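Local structure of aspartate aminotransferase (Leishmania major, 4H51) at residues G88-P91 with F92-A96; V132-A135 with E136-P139; P145-P148 with N149-G152; K284-R287 with A288-K291; K291-M294 with D295-I298. The protein probably catalyses the pyridoxal phosphate-dependent transfer of an amino group between L-aspartate and 2-oxoglutarate, working as a homodimer. All coordinates share one frame; numbering follows the deposited sequence.

Contact 1. Residues G88-P91 with F92-A96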
loop_
_atom_site.group_PDB
_atom_site.type_symbol
_atom_site.label_atom_id
_atom_site.label_comp_id
_atom_site.label_asym_id
_atom_site.label_seq_id
_atom_site.Cartn_x
_atom_site.Cartn_y
_atom_site.Cartn_z
ATOM N N GLY B 88 -1.621 -11.534 -0.284
ATOM C CA GLY B 88 -0.757 -11.413 0.894
ATOM C C GLY B 88 -0.381 -12.740 1.529
ATOM O O GLY B 88 -0.508 -13.807 0.913
ATOM N N TYR B 89 0.134 -12.648 2.754
ATOM C CA TYR B 89 0.770 -13.776 3.416
ATOM C C TYR B 89 -0.320 -14.560 4.155
ATOM O O TYR B 89 -0.832 -14.102 5.186
ATOM C CB TYR B 89 1.864 -13.302 4.375
ATOM C CG TYR B 89 2.683 -14.413 5.038
ATOM C CD1 TYR B 89 3.254 -15.438 4.279
ATOM C CD2 TYR B 89 2.858 -14.445 6.418
ATOM C CE1 TYR B 89 3.976 -16.458 4.874
ATOM C CE2 TYR B 89 3.584 -15.455 7.022
ATOM C CZ TYR B 89 4.132 -16.454 6.253
ATOM O OH TYR B 89 4.871 -17.463 6.846
ATOM N N GLN B 90 -0.648 -15.746 3.642
ATOM C CA GLN B 90 -1.825 -16.481 4.138
ATOM C C GLN B 90 -1.785 -16.817 5.641
ATOM O O GLN B 90 -2.815 -16.710 6.289
ATOM C CB GLN B 90 -2.105 -17.754 3.323
ATOM C CG GLN B 90 -3.563 -18.228 3.385
ATOM C CD GLN B 90 -4.574 -17.172 2.998
ATOM O OE1 GLN B 90 -4.427 -16.512 1.976
ATOM N NE2 GLN B 90 -5.600 -17.002 3.808
ATOM N N PRO B 91 -0.606 -17.204 6.186
ATOM C CA PRO B 91 -0.582 -17.497 7.613
ATOM C C PRO B 91 -0.947 -16.264 8.470
ATOM O O PRO B 91 -1.712 -16.371 9.477
ATOM C CB PRO B 91 0.849 -18.004 7.849
ATOM C CG PRO B 91 1.227 -18.639 6.552
ATOM C CD PRO B 91 0.611 -17.716 5.513
ATOM N N PHE B 92 -0.456 -15.099 8.069
ATOM C CA PHE B 92 -0.841 -13.864 8.738
ATOM C C PHE B 92 -2.351 -13.689 8.638
ATOM O O PHE B 92 -3.048 -13.461 9.639
ATOM C CB PHE B 92 -0.161 -12.642 8.105
ATOM C CG PHE B 92 -0.802 -11.340 8.484
ATOM C CD1 PHE B 92 -0.738 -10.903 9.794
ATOM C CD2 PHE B 92 -1.471 -10.584 7.570
ATOM C CE1 PHE B 92 -1.356 -9.737 10.169
ATOM C CE2 PHE B 92 -2.089 -9.397 7.931
ATOM C CZ PHE B 92 -2.019 -8.973 9.234
ATOM N N ILE B 93 -2.869 -13.796 7.431
ATOM C CA ILE B 93 -4.298 -13.531 7.222
ATOM C C ILE B 93 -5.170 -14.436 8.111
ATOM O O ILE B 93 -6.096 -13.951 8.773
ATOM C CB ILE B 93 -4.706 -13.728 5.750
ATOM C CG1 ILE B 93 -4.010 -12.699 4.815
ATOM C CG2 ILE B 93 -6.250 -13.681 5.597
ATOM C CD1 ILE B 93 -3.991 -13.176 3.377
ATOM N N ASP B 94 -4.871 -15.724 8.093
ATOM C CA ASP B 94 -5.629 -16.733 8.872
ATOM C C ASP B 94 -5.590 -16.459 10.359
ATOM O O ASP B 94 -6.647 -16.469 11.030
ATOM C CB ASP B 94 -5.140 -18.147 8.582
ATOM C CG ASP B 94 -5.423 -18.573 7.141
ATOM O OD1 ASP B 94 -6.141 -17.872 6.424
ATOM O OD2 ASP B 94 -4.887 -19.602 6.712
ATOM N N GLU B 95 -4.401 -16.186 10.886
ATOM C CA GLU B 95 -4.273 -15.879 12.313
ATOM C C GLU B 95 -4.939 -14.562 12.676
ATOM O O GLU B 95 -5.546 -14.440 13.782
ATOM C CB GLU B 95 -2.810 -15.852 12.774
ATOM C CG GLU B 95 -2.052 -17.168 12.749
ATOM C CD GLU B 95 -2.548 -18.225 13.722
ATOM O OE1 GLU B 95 -3.340 -17.925 14.639
ATOM O OE2 GLU B 95 -2.081 -19.365 13.560
ATOM N N ALA B 96 -4.846 -13.571 11.782
ATOM C CA ALA B 96 -5.382 -12.261 12.045
ATOM C C ALA B 96 -6.903 -12.342 12.145
ATOM O O ALA B 96 -7.487 -11.796 13.064
ATOM C CB ALA B 96 -4.960 -11.260 10.944
#

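Contact 2. Residues V132-A135 with E136-P139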
loop_
_atom_site.group_PDB
_atom_site.type_symbol
_atom_site.label_atom_id
_atom_site.label_comp_id
_atom_site.label_asym_id
_atom_site.label_seq_id
_atom_site.Cartn_x
_atom_site.Cartn_y
_atom_site.Cartn_z
ATOM N N VAL B 132 -21.022 -4.323 -5.609
ATOM C CA VAL B 132 -22.192 -5.018 -5.043
ATOM C C VAL B 132 -23.351 -4.006 -4.895
ATOM O O VAL B 132 -24.516 -4.377 -4.968
ATOM C CB VAL B 132 -21.849 -5.636 -3.656
ATOM C CG1 VAL B 132 -22.799 -6.759 -3.319
ATOM C CG2 VAL B 132 -20.431 -6.161 -3.636
ATOM N N PHE B 133 -23.022 -2.732 -4.699
ATOM C CA PHE B 133 -23.998 -1.658 -4.499
ATOM C C PHE B 133 -23.764 -0.593 -5.556
ATOM O O PHE B 133 -22.702 -0.507 -6.132
ATOM C CB PHE B 133 -23.866 -1.018 -3.093
ATOM C CG PHE B 133 -24.249 -1.924 -1.986
ATOM C CD1 PHE B 133 -23.305 -2.782 -1.409
ATOM C CD2 PHE B 133 -25.568 -1.968 -1.519
ATOM C CE1 PHE B 133 -23.656 -3.655 -0.414
ATOM C CE2 PHE B 133 -25.926 -2.845 -0.483
ATOM C CZ PHE B 133 -24.979 -3.694 0.051
ATOM N N ASP B 134 -24.770 0.238 -5.800
ATOM C CA ASP B 134 -24.628 1.335 -6.738
ATOM C C ASP B 134 -24.046 2.529 -6.021
ATOM O O ASP B 134 -24.792 3.265 -5.394
ATOM C CB ASP B 134 -26.001 1.673 -7.338
ATOM C CG ASP B 134 -25.962 2.842 -8.245
ATOM O OD1 ASP B 134 -24.870 3.303 -8.555
ATOM O OD2 ASP B 134 -27.057 3.301 -8.698
ATOM N N ALA B 135 -22.733 2.748 -6.116
ATOM C CA ALA B 135 -22.086 3.833 -5.349
ATOM C C ALA B 135 -22.423 5.262 -5.824
ATOM O O ALA B 135 -22.111 6.239 -5.134
ATOM C CB ALA B 135 -20.566 3.655 -5.280
ATOM N N GLU B 136 -23.094 5.376 -6.964
ATOM C CA GLU B 136 -23.590 6.673 -7.425
ATOM C C GLU B 136 -24.814 7.138 -6.640
ATOM O O GLU B 136 -25.094 8.314 -6.600
ATOM C CB GLU B 136 -23.945 6.572 -8.930
ATOM C CG GLU B 136 -22.733 6.266 -9.797
ATOM C CD GLU B 136 -21.776 7.451 -9.896
ATOM O OE1 GLU B 136 -22.221 8.590 -10.117
ATOM O OE2 GLU B 136 -20.566 7.253 -9.752
ATOM N N THR B 137 -25.498 6.207 -5.995
ATOM C CA THR B 137 -26.844 6.389 -5.430
ATOM C C THR B 137 -27.004 5.916 -3.983
ATOM O O THR B 137 -27.591 6.611 -3.141
ATOM C CB THR B 137 -27.833 5.547 -6.265
ATOM O OG1 THR B 137 -27.833 6.043 -7.601
ATOM C CG2 THR B 137 -29.155 5.662 -5.741
ATOM N N THR B 138 -26.529 4.700 -3.715
ATOM C CA THR B 138 -26.688 4.067 -2.396
ATOM C C THR B 138 -25.945 4.903 -1.346
ATOM O O THR B 138 -24.762 5.174 -1.506
ATOM C CB THR B 138 -26.098 2.623 -2.426
ATOM O OG1 THR B 138 -26.754 1.846 -3.410
ATOM C CG2 THR B 138 -26.219 1.902 -1.097
ATOM N N PRO B 139 -26.638 5.317 -0.267
ATOM C CA PRO B 139 -25.933 6.009 0.823
ATOM C C PRO B 139 -24.934 5.108 1.517
ATOM O O PRO B 139 -25.181 3.890 1.686
ATOM C CB PRO B 139 -27.060 6.443 1.786
ATOM C CG PRO B 139 -28.285 5.766 1.332
ATOM C CD PRO B 139 -28.044 5.013 0.067
HETATM O O HOH W 1 -27.316 -0.664 -4.908
HETATM O O HOH W 2 -23.018 6.829 -2.646
#

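Contact 3. Residues P145-P148 with N149-G152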
loop_
_atom_site.group_PDB
_atom_site.type_symbol
_atom_site.label_atom_id
_atom_site.label_comp_id
_atom_site.label_asym_id
_atom_site.label_seq_id
_atom_site.Cartn_x
_atom_site.Cartn_y
_atom_site.Cartn_z
ATOM N N PRO B 145 -19.569 12.230 15.166
ATOM C CA PRO B 145 -18.511 12.430 14.226
ATOM C C PRO B 145 -17.742 11.092 14.050
ATOM O O PRO B 145 -18.086 10.104 14.688
ATOM C CB PRO B 145 -17.633 13.422 14.981
ATOM C CG PRO B 145 -17.673 12.943 16.331
ATOM C CD PRO B 145 -19.039 12.326 16.540
ATOM N N THR B 146 -16.673 11.119 13.258
ATOM C CA THR B 146 -15.896 9.922 12.965
ATOM C C THR B 146 -14.439 10.280 12.703
ATOM O O THR B 146 -14.045 11.445 12.734
ATOM C CB THR B 146 -16.494 9.153 11.751
ATOM O OG1 THR B 146 -15.940 7.822 11.722
ATOM C CG2 THR B 146 -16.283 9.908 10.394
ATOM N N TRP B 147 -13.660 9.257 12.367
ATOM C CA TRP B 147 -12.278 9.434 11.992
ATOM C C TRP B 147 -12.223 10.335 10.818
ATOM O O TRP B 147 -12.829 10.065 9.790
ATOM C CB TRP B 147 -11.726 8.105 11.613
ATOM C CG TRP B 147 -10.304 8.063 11.169
ATOM C CD1 TRP B 147 -9.209 8.677 11.742
ATOM C CD2 TRP B 147 -9.758 7.178 10.153
ATOM N NE1 TRP B 147 -8.043 8.284 11.121
ATOM C CE2 TRP B 147 -8.309 7.367 10.165
ATOM C CE3 TRP B 147 -10.306 6.306 9.248
ATOM C CZ2 TRP B 147 -7.476 6.724 9.242
ATOM C CZ3 TRP B 147 -9.461 5.648 8.338
ATOM C CH2 TRP B 147 -8.078 5.840 8.356
ATOM N N PRO B 148 -11.436 11.432 10.925
ATOM C CA PRO B 148 -11.484 12.386 9.851
ATOM C C PRO B 148 -11.182 11.786 8.514
ATOM O O PRO B 148 -11.742 12.240 7.540
ATOM C CB PRO B 148 -10.414 13.399 10.238
ATOM C CG PRO B 148 -10.438 13.389 11.721
ATOM C CD PRO B 148 -10.678 11.943 12.083
ATOM N N ASN B 149 -10.366 10.722 8.438
ATOM C CA ASN B 149 -10.044 10.162 7.145
ATOM C C ASN B 149 -11.140 9.295 6.511
ATOM O O ASN B 149 -11.053 8.993 5.344
ATOM C CB ASN B 149 -8.751 9.341 7.241
ATOM C CG ASN B 149 -7.997 9.221 5.896
ATOM O OD1 ASN B 149 -8.029 10.158 5.104
ATOM N ND2 ASN B 149 -7.227 8.109 5.689
ATOM N N HIS B 150 -12.178 8.874 7.239
ATOM C CA HIS B 150 -13.257 8.055 6.622
ATOM C C HIS B 150 -13.830 8.715 5.392
ATOM O O HIS B 150 -14.023 8.072 4.377
ATOM C CB HIS B 150 -14.425 7.753 7.593
ATOM C CG HIS B 150 -14.219 6.534 8.477
ATOM N ND1 HIS B 150 -14.844 6.384 9.693
ATOM C CD2 HIS B 150 -13.430 5.399 8.312
ATOM C CE1 HIS B 150 -14.471 5.225 10.233
ATOM N NE2 HIS B 150 -13.593 4.638 9.410
ATOM N N TYR B 151 -14.163 10.006 5.503
ATOM C CA TYR B 151 -14.842 10.728 4.419
ATOM C C TYR B 151 -14.052 10.692 3.098
ATOM O O TYR B 151 -14.560 10.297 2.008
ATOM C CB TYR B 151 -15.192 12.185 4.895
ATOM C CG TYR B 151 -16.247 12.833 4.016
ATOM C CD1 TYR B 151 -15.875 13.451 2.786
ATOM C CD2 TYR B 151 -17.606 12.759 4.340
ATOM C CE1 TYR B 151 -16.837 14.017 1.923
ATOM C CE2 TYR B 151 -18.567 13.297 3.469
ATOM C CZ TYR B 151 -18.186 13.934 2.277
ATOM O OH TYR B 151 -19.152 14.470 1.427
ATOM N N GLY B 152 -12.780 11.056 3.189
ATOM C CA GLY B 152 -11.922 11.096 2.015
ATOM C C GLY B 152 -11.701 9.735 1.412
ATOM O O GLY B 152 -11.679 9.577 0.198
HETATM O O HOH W 3 -14.383 11.472 8.141
HETATM O O HOH W 4 -11.556 12.890 5.159
#

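Contact 4. Residues K284-R287 with A288-K291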
loop_
_atom_site.group_PDB
_atom_site.type_symbol
_atom_site.label_atom_id
_atom_site.label_comp_id
_atom_site.label_asym_id
_atom_site.label_seq_id
_atom_site.Cartn_x
_atom_site.Cartn_y
_atom_site.Cartn_z
ATOM N N LYS B 284 -21.235 -19.769 0.932
ATOM C CA LYS B 284 -19.886 -20.309 0.858
ATOM C C LYS B 284 -19.340 -20.511 -0.585
ATOM O O LYS B 284 -18.138 -20.531 -0.758
ATOM C CB LYS B 284 -19.793 -21.615 1.669
ATOM N N THR B 285 -20.180 -20.638 -1.609
ATOM C CA THR B 285 -19.670 -20.858 -2.994
ATOM C C THR B 285 -19.263 -19.599 -3.811
ATOM O O THR B 285 -18.610 -19.752 -4.829
ATOM C CB THR B 285 -20.649 -21.697 -3.882
ATOM O OG1 THR B 285 -21.762 -20.880 -4.282
ATOM C CG2 THR B 285 -21.135 -22.993 -3.180
ATOM N N LYS B 286 -19.662 -18.389 -3.371
ATOM C CA LYS B 286 -19.310 -17.082 -4.003
ATOM C C LYS B 286 -18.027 -16.448 -3.408
ATOM O O LYS B 286 -17.621 -15.332 -3.789
ATOM C CB LYS B 286 -20.450 -16.051 -3.823
ATOM C CG LYS B 286 -21.694 -16.219 -4.704
ATOM C CD LYS B 286 -21.471 -15.916 -6.186
ATOM C CE LYS B 286 -21.161 -14.450 -6.539
ATOM N NZ LYS B 286 -20.880 -14.283 -8.004
ATOM N N ARG B 287 -17.389 -17.149 -2.482
ATOM C CA ARG B 287 -16.190 -16.631 -1.860
ATOM C C ARG B 287 -15.075 -16.491 -2.883
ATOM O O ARG B 287 -14.327 -15.526 -2.825
ATOM C CB ARG B 287 -15.730 -17.501 -0.703
ATOM C CG ARG B 287 -16.631 -17.358 0.504
ATOM C CD ARG B 287 -16.102 -18.076 1.732
ATOM N NE ARG B 287 -15.968 -19.521 1.569
ATOM C CZ ARG B 287 -14.816 -20.194 1.561
ATOM N NH1 ARG B 287 -13.642 -19.565 1.675
ATOM N NH2 ARG B 287 -14.839 -21.515 1.428
ATOM N N ALA B 288 -14.981 -17.426 -3.823
ATOM C CA ALA B 288 -13.911 -17.369 -4.823
ATOM C C ALA B 288 -14.099 -16.145 -5.698
ATOM O O ALA B 288 -13.130 -15.473 -6.013
ATOM C CB ALA B 288 -13.822 -18.657 -5.677
ATOM N N ASP B 289 -15.343 -15.866 -6.058
ATOM C CA ASP B 289 -15.672 -14.725 -6.918
ATOM C C ASP B 289 -15.305 -13.402 -6.211
ATOM O O ASP B 289 -14.729 -12.491 -6.803
ATOM C CB ASP B 289 -17.164 -14.711 -7.250
ATOM C CG ASP B 289 -17.569 -15.740 -8.294
ATOM O OD1 ASP B 289 -16.685 -16.480 -8.802
ATOM O OD2 ASP B 289 -18.795 -15.781 -8.574
ATOM N N VAL B 290 -15.676 -13.282 -4.946
ATOM C CA VAL B 290 -15.329 -12.076 -4.163
ATOM C C VAL B 290 -13.811 -11.912 -4.076
ATOM O O VAL B 290 -13.282 -10.810 -4.286
ATOM C CB VAL B 290 -15.966 -12.091 -2.747
ATOM C CG1 VAL B 290 -15.458 -10.906 -1.893
ATOM C CG2 VAL B 290 -17.470 -12.001 -2.846
ATOM N N LYS B 291 -13.093 -13.005 -3.781
ATOM C CA LYS B 291 -11.638 -12.968 -3.690
ATOM C C LYS B 291 -11.013 -12.470 -5.015
ATOM O O LYS B 291 -10.061 -11.682 -5.018
ATOM C CB LYS B 291 -11.088 -14.353 -3.353
ATOM C CG LYS B 291 -9.564 -14.465 -3.399
ATOM C CD LYS B 291 -8.891 -13.844 -2.187
ATOM C CE LYS B 291 -7.759 -14.762 -1.684
ATOM N NZ LYS B 291 -7.029 -15.279 -2.886
HETATM O O HOH W 5 -16.280 -20.103 -3.140
HETATM O O HOH W 6 -17.257 -17.963 -6.095
#

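Contact 5. Residues K291-M294 with D295-I298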
loop_
_atom_site.group_PDB
_atom_site.type_symbol
_atom_site.label_atom_id
_atom_site.label_comp_id
_atom_site.label_asym_id
_atom_site.label_seq_id
_atom_site.Cartn_x
_atom_site.Cartn_y
_atom_site.Cartn_z
ATOM N N LYS B 291 -13.093 -13.005 -3.781
ATOM C CA LYS B 291 -11.638 -12.968 -3.690
ATOM C C LYS B 291 -11.013 -12.470 -5.015
ATOM O O LYS B 291 -10.061 -11.682 -5.018
ATOM C CB LYS B 291 -11.088 -14.353 -3.353
ATOM C CG LYS B 291 -9.564 -14.465 -3.399
ATOM C CD LYS B 291 -8.891 -13.844 -2.187
ATOM C CE LYS B 291 -7.759 -14.762 -1.684
ATOM N NZ LYS B 291 -7.029 -15.279 -2.886
ATOM N N SER B 292 -11.605 -12.900 -6.121
ATOM C CA SER B 292 -11.096 -12.525 -7.458
ATOM C C SER B 292 -11.243 -11.016 -7.682
ATOM O O SER B 292 -10.386 -10.343 -8.289
ATOM C CB SER B 292 -11.839 -13.318 -8.562
ATOM O OG SER B 292 -13.121 -12.735 -8.852
ATOM N N VAL B 293 -12.287 -10.449 -7.132
ATOM C CA VAL B 293 -12.451 -8.996 -7.189
ATOM C C VAL B 293 -11.450 -8.289 -6.275
ATOM O O VAL B 293 -10.837 -7.315 -6.658
ATOM C CB VAL B 293 -13.903 -8.586 -6.843
ATOM C CG1 VAL B 293 -14.059 -7.075 -6.846
ATOM C CG2 VAL B 293 -14.917 -9.238 -7.821
ATOM N N MET B 294 -11.335 -8.763 -5.034
ATOM C CA MET B 294 -10.382 -8.178 -4.091
ATOM C C MET B 294 -8.960 -8.161 -4.715
ATOM O O MET B 294 -8.308 -7.113 -4.722
ATOM C CB MET B 294 -10.357 -8.971 -2.794
ATOM C CG MET B 294 -11.625 -8.895 -1.924
ATOM S SD MET B 294 -11.383 -9.928 -0.466
ATOM C CE MET B 294 -12.813 -9.540 0.571
ATOM N N ASP B 295 -8.500 -9.303 -5.231
ATOM C CA ASP B 295 -7.204 -9.415 -5.907
ATOM C C ASP B 295 -7.081 -8.488 -7.132
ATOM O O ASP B 295 -6.037 -7.874 -7.354
ATOM C CB ASP B 295 -6.921 -10.864 -6.284
ATOM C CG ASP B 295 -6.545 -11.736 -5.071
ATOM O OD1 ASP B 295 -6.342 -11.244 -3.922
ATOM O OD2 ASP B 295 -6.362 -12.928 -5.302
ATOM N N SER B 296 -8.147 -8.365 -7.915
ATOM C CA SER B 296 -8.093 -7.503 -9.071
ATOM C C SER B 296 -7.865 -6.069 -8.612
ATOM O O SER B 296 -7.088 -5.368 -9.247
ATOM C CB SER B 296 -9.311 -7.609 -10.024
ATOM O OG SER B 296 -10.500 -7.163 -9.365
ATOM N N LEU B 297 -8.485 -5.668 -7.495
ATOM C CA LEU B 297 -8.373 -4.283 -7.007
ATOM C C LEU B 297 -6.976 -4.048 -6.480
ATOM O O LEU B 297 -6.351 -2.983 -6.720
ATOM C CB LEU B 297 -9.451 -3.970 -5.949
ATOM C CG LEU B 297 -10.917 -3.920 -6.453
ATOM C CD1 LEU B 297 -11.891 -4.034 -5.318
ATOM C CD2 LEU B 297 -11.193 -2.681 -7.302
ATOM N N ILE B 298 -6.460 -5.042 -5.774
ATOM C CA ILE B 298 -5.102 -4.948 -5.230
ATOM C C ILE B 298 -4.068 -4.844 -6.357
ATOM O O ILE B 298 -3.204 -3.952 -6.375
ATOM C CB ILE B 298 -4.779 -6.185 -4.372
ATOM C CG1 ILE B 298 -5.653 -6.207 -3.102
ATOM C CG2 ILE B 298 -3.280 -6.236 -4.042
ATOM C CD1 ILE B 298 -5.680 -7.556 -2.411
#

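Contact 1. Residues G88-P91 with F92-A96
This is a helix-start contact: Tyr89, at the N-cap position, and Gln90 meet Phe92, Ile93 and Asp94 in the first turn of helix 90-101 of the class I aminotransferase fold. The turn is closed by alpha-helical bonds. Ile93 N donates to Tyr89 O over 3.0 Å. The next two rungs run from Asp94 N to Gln90 O and from Glu95 N to Pro91 O. Pro91 has no N-H to give, which suits the first turn of a helix, and its CD lies over the centre of the Tyr89 ring. An ortho carbon of the ring also meets the residue three places on, Tyr89 CD2 lying 3.9 Å from Phe92 CB. Arg311 makes a cation-pi contact with Tyr89. Phe92 turns inward against helix 307-318 and the ring of Phe263. On the outer side, the Gln90 chain bends at chi2 (54°), which brings its amide back over the turn. Gln90 OE1 lies 3.6 Å from Ile93 CD1, the tip of that side chain. The amide nitrogen reaches the acid one turn on: Gln90 NE2 gives a 2.8 Å bond to Asp94 OD1, nearly in its own amide plane but from above the carboxylate plane.

Contact 2. Residues V132-A135 with E136-P139
Asp134 holds CG anti to its amide nitrogen (chi1 176°), which carries the carboxylate forward over Glu136 and Thr137. Thr137 and Thr138 both keep OG1 beside their own N, near -60°, which turns each hydroxyl back to Asp134. The result is a tight turn in the loop between helix 117-129 and strand 140-144. It combines an Asx turn with a beta turn. In the Asx turn, Asp134 OD1 accepts from Glu136 N at 3.2 Å. In the beta turn, Asp134 O accepts from Thr137 N at 3.1 Å. The same carbonyl also takes Thr138 N at 2.8 Å, almost straight on, which adds an alpha turn, while Thr137 N comes from above the carbonyl plane. Two backbone donors therefore grip one oxygen. The other carboxylate oxygen, Asp134 OD2, accepts from Thr137 OG1 at 3.1 Å. Both donors to the carboxylate stand well out of its plane, so the group is held across its flat side. The carbon branch of Thr138 turns the other way, with CG2 3.9 Å from Phe133 CD2. Phe133 also packs on Arg20 of the second subunit. Thr137 O is bonded to Asn161, which ties the turn to the neighbouring loop. Two waters complete the turn. One takes the N-H of Asp134 and is hydrogen-bonded to Thr138 OG1. The other spans the mouth of the turn, giving its two hydrogens to Ala135 O and Thr138 O, each at 2.7 Å.

Contact 3. Residues P145-P148 with N149-G152
The backbone is extended at Thr146 and swings round at Trp147 into helix 148-156. His150 N closes this bend on Trp147 O at 2.9 Å, from above the carbonyl plane. One residue on, water steps in: it donates to Trp147 O and accepts from Tyr151 N. A second water joins Pro148 O to Gly152 N in the same way. The Trp147 side chain stands anti to its own N (chi1 179°), which lays the indole alongside Asn149. Asn149 CB sits over the six-membered ring, 3.5 Å from its centroid. The Asn149 amide is almost perpendicular to the indole, and its ND2 donates to Arg299 O of the second subunit. His150 meets the indole differently. Its CD2 lies in the indole plane, 3.4 Å from Trp147 CE3. The edge of the Trp147 six-membered ring points to the face of His150, an offset edge-to-face pair with planes at 89°. This is consistent with the cofactor pocket of class I aminotransferases. As in relatives, the tryptophan here probably stacks on the pyridoxal ring, which is linked to Lys265. His150 NE2 is bonded to Asp229, probably the aspartate that pairs with the pyridine nitrogen. His150 would then be a second-shell group; it is held at both nitrogens. Its ND1 lies 2.7 Å from Thr146 OG1 in a hydrogen bond near the imidazole plane, and that hydroxyl also bonds to His196.

Contact 4. Residues K284-R287 with A288-K291
Lys284 O is linked to Ala288 N by a bridging water, which donates to the first and accepts from the second, each at 3.1 Å. The pattern repeats at Thr285. A second water donates to Thr285 O and accepts from Asp289 N at 2.8 Å. These waters stand in for direct bonds where the chain enters helix 287-299. The hydroxyl of Thr285 turns back to Asp283. At Lys286 the direct helical ladder begins, as Val290 N donates to Lys286 O at 3.1 Å. Val290 CG2 also lies close to Lys286 O. The Lys286 side chain folds over the turn, with bends at chi2 (-70°) and chi3 (-67°) that bring it round to Asp289. Its NZ forms a salt bridge with Asp289 OD2 at 2.6 Å, on the lone pair that points away from the other carboxylate oxygen. Lys286 CE follows, 3.4 Å from Asp289 OD2. Lys286 NZ also donates to Ile24 O of the second subunit, and the chain packs on Trp21 of that subunit. Arg287 continues the ladder, its O accepting from Lys291 N at 3.0 Å. Its side chain makes weak bonds from NE to Lys284 O and from NH1 to Leu110 O. The ammonium of Lys286 is thus shared between a carboxylate and a carbonyl of the partner chain. Asp289 lies in the first turn, where its charge probably also suits the positive end of the helix dipole, so the pair probably favours the helix start, while Lys286 also reaches the partner subunit.

Contact 5. Residues K291-M294 with D295-I298
Ser296 turns its hydroxyl back onto the helix and gives it to Val293 O at 2.7 Å. Its chi1 of 65° sets OG between its own N and carbonyl carbon, within reach of the preceding turn. Val293 O also accepts from Leu297 N at 3.0 Å, and both donors come from the same face of the carbonyl. This is an ordinary stretch of alpha-helix, the middle and end of helix 287-299. Asp295 N donates to Lys291 O and Ile298 N to Met294 O. Ser292 OG bonds to Asp289 O and to Gln27 N of the second subunit. On one side, Val293 and Leu297 lie side by side and point the same way, with CG1 and CD1 4.0 Å apart. They pack with Met294 and Ile298 on helix 117-129. Ile298 keeps CG1 beside its own N (chi1 -67°), which brings that carbon 3.2 Å from Met294 O. On another side, the Lys291 chain bends at three torsions and crosses Asp295 at a slant. Its NZ stands 3.4 Å from Asp295 OD2, a weak salt bridge. Asp295 OD1 is hydrogen-bonded to Ser87, whose OG also takes a weak bond from Lys291. The firmer partner of the Asp295 carboxylate is thus a neutral hydroxyl, and the long ion pair probably adds only a modest electrostatic pull.

Overall arrangement
Contacts 4 and 5 share Lys291 and helix 287-299. Contact 4 is the surface start of that helix, ruled by water and a short salt bridge. Contact 5 follows with its apolar side buried and a weaker ion pair. Contact 1 is another helix start, but closes with direct backbone bonds and a neutral-to-acid pair. Its nearest atoms are about 5 Å from those of contacts 4 and 5. Contact 2 is a partly buried, polar turn without helix. Contact 3 lies deepest, its centre about 10 Å from the chain's centre, and relies on aromatic packing, probably beside the cofactor. Contacts 2 to 5 touch the second subunit, whereas contact 1 does not.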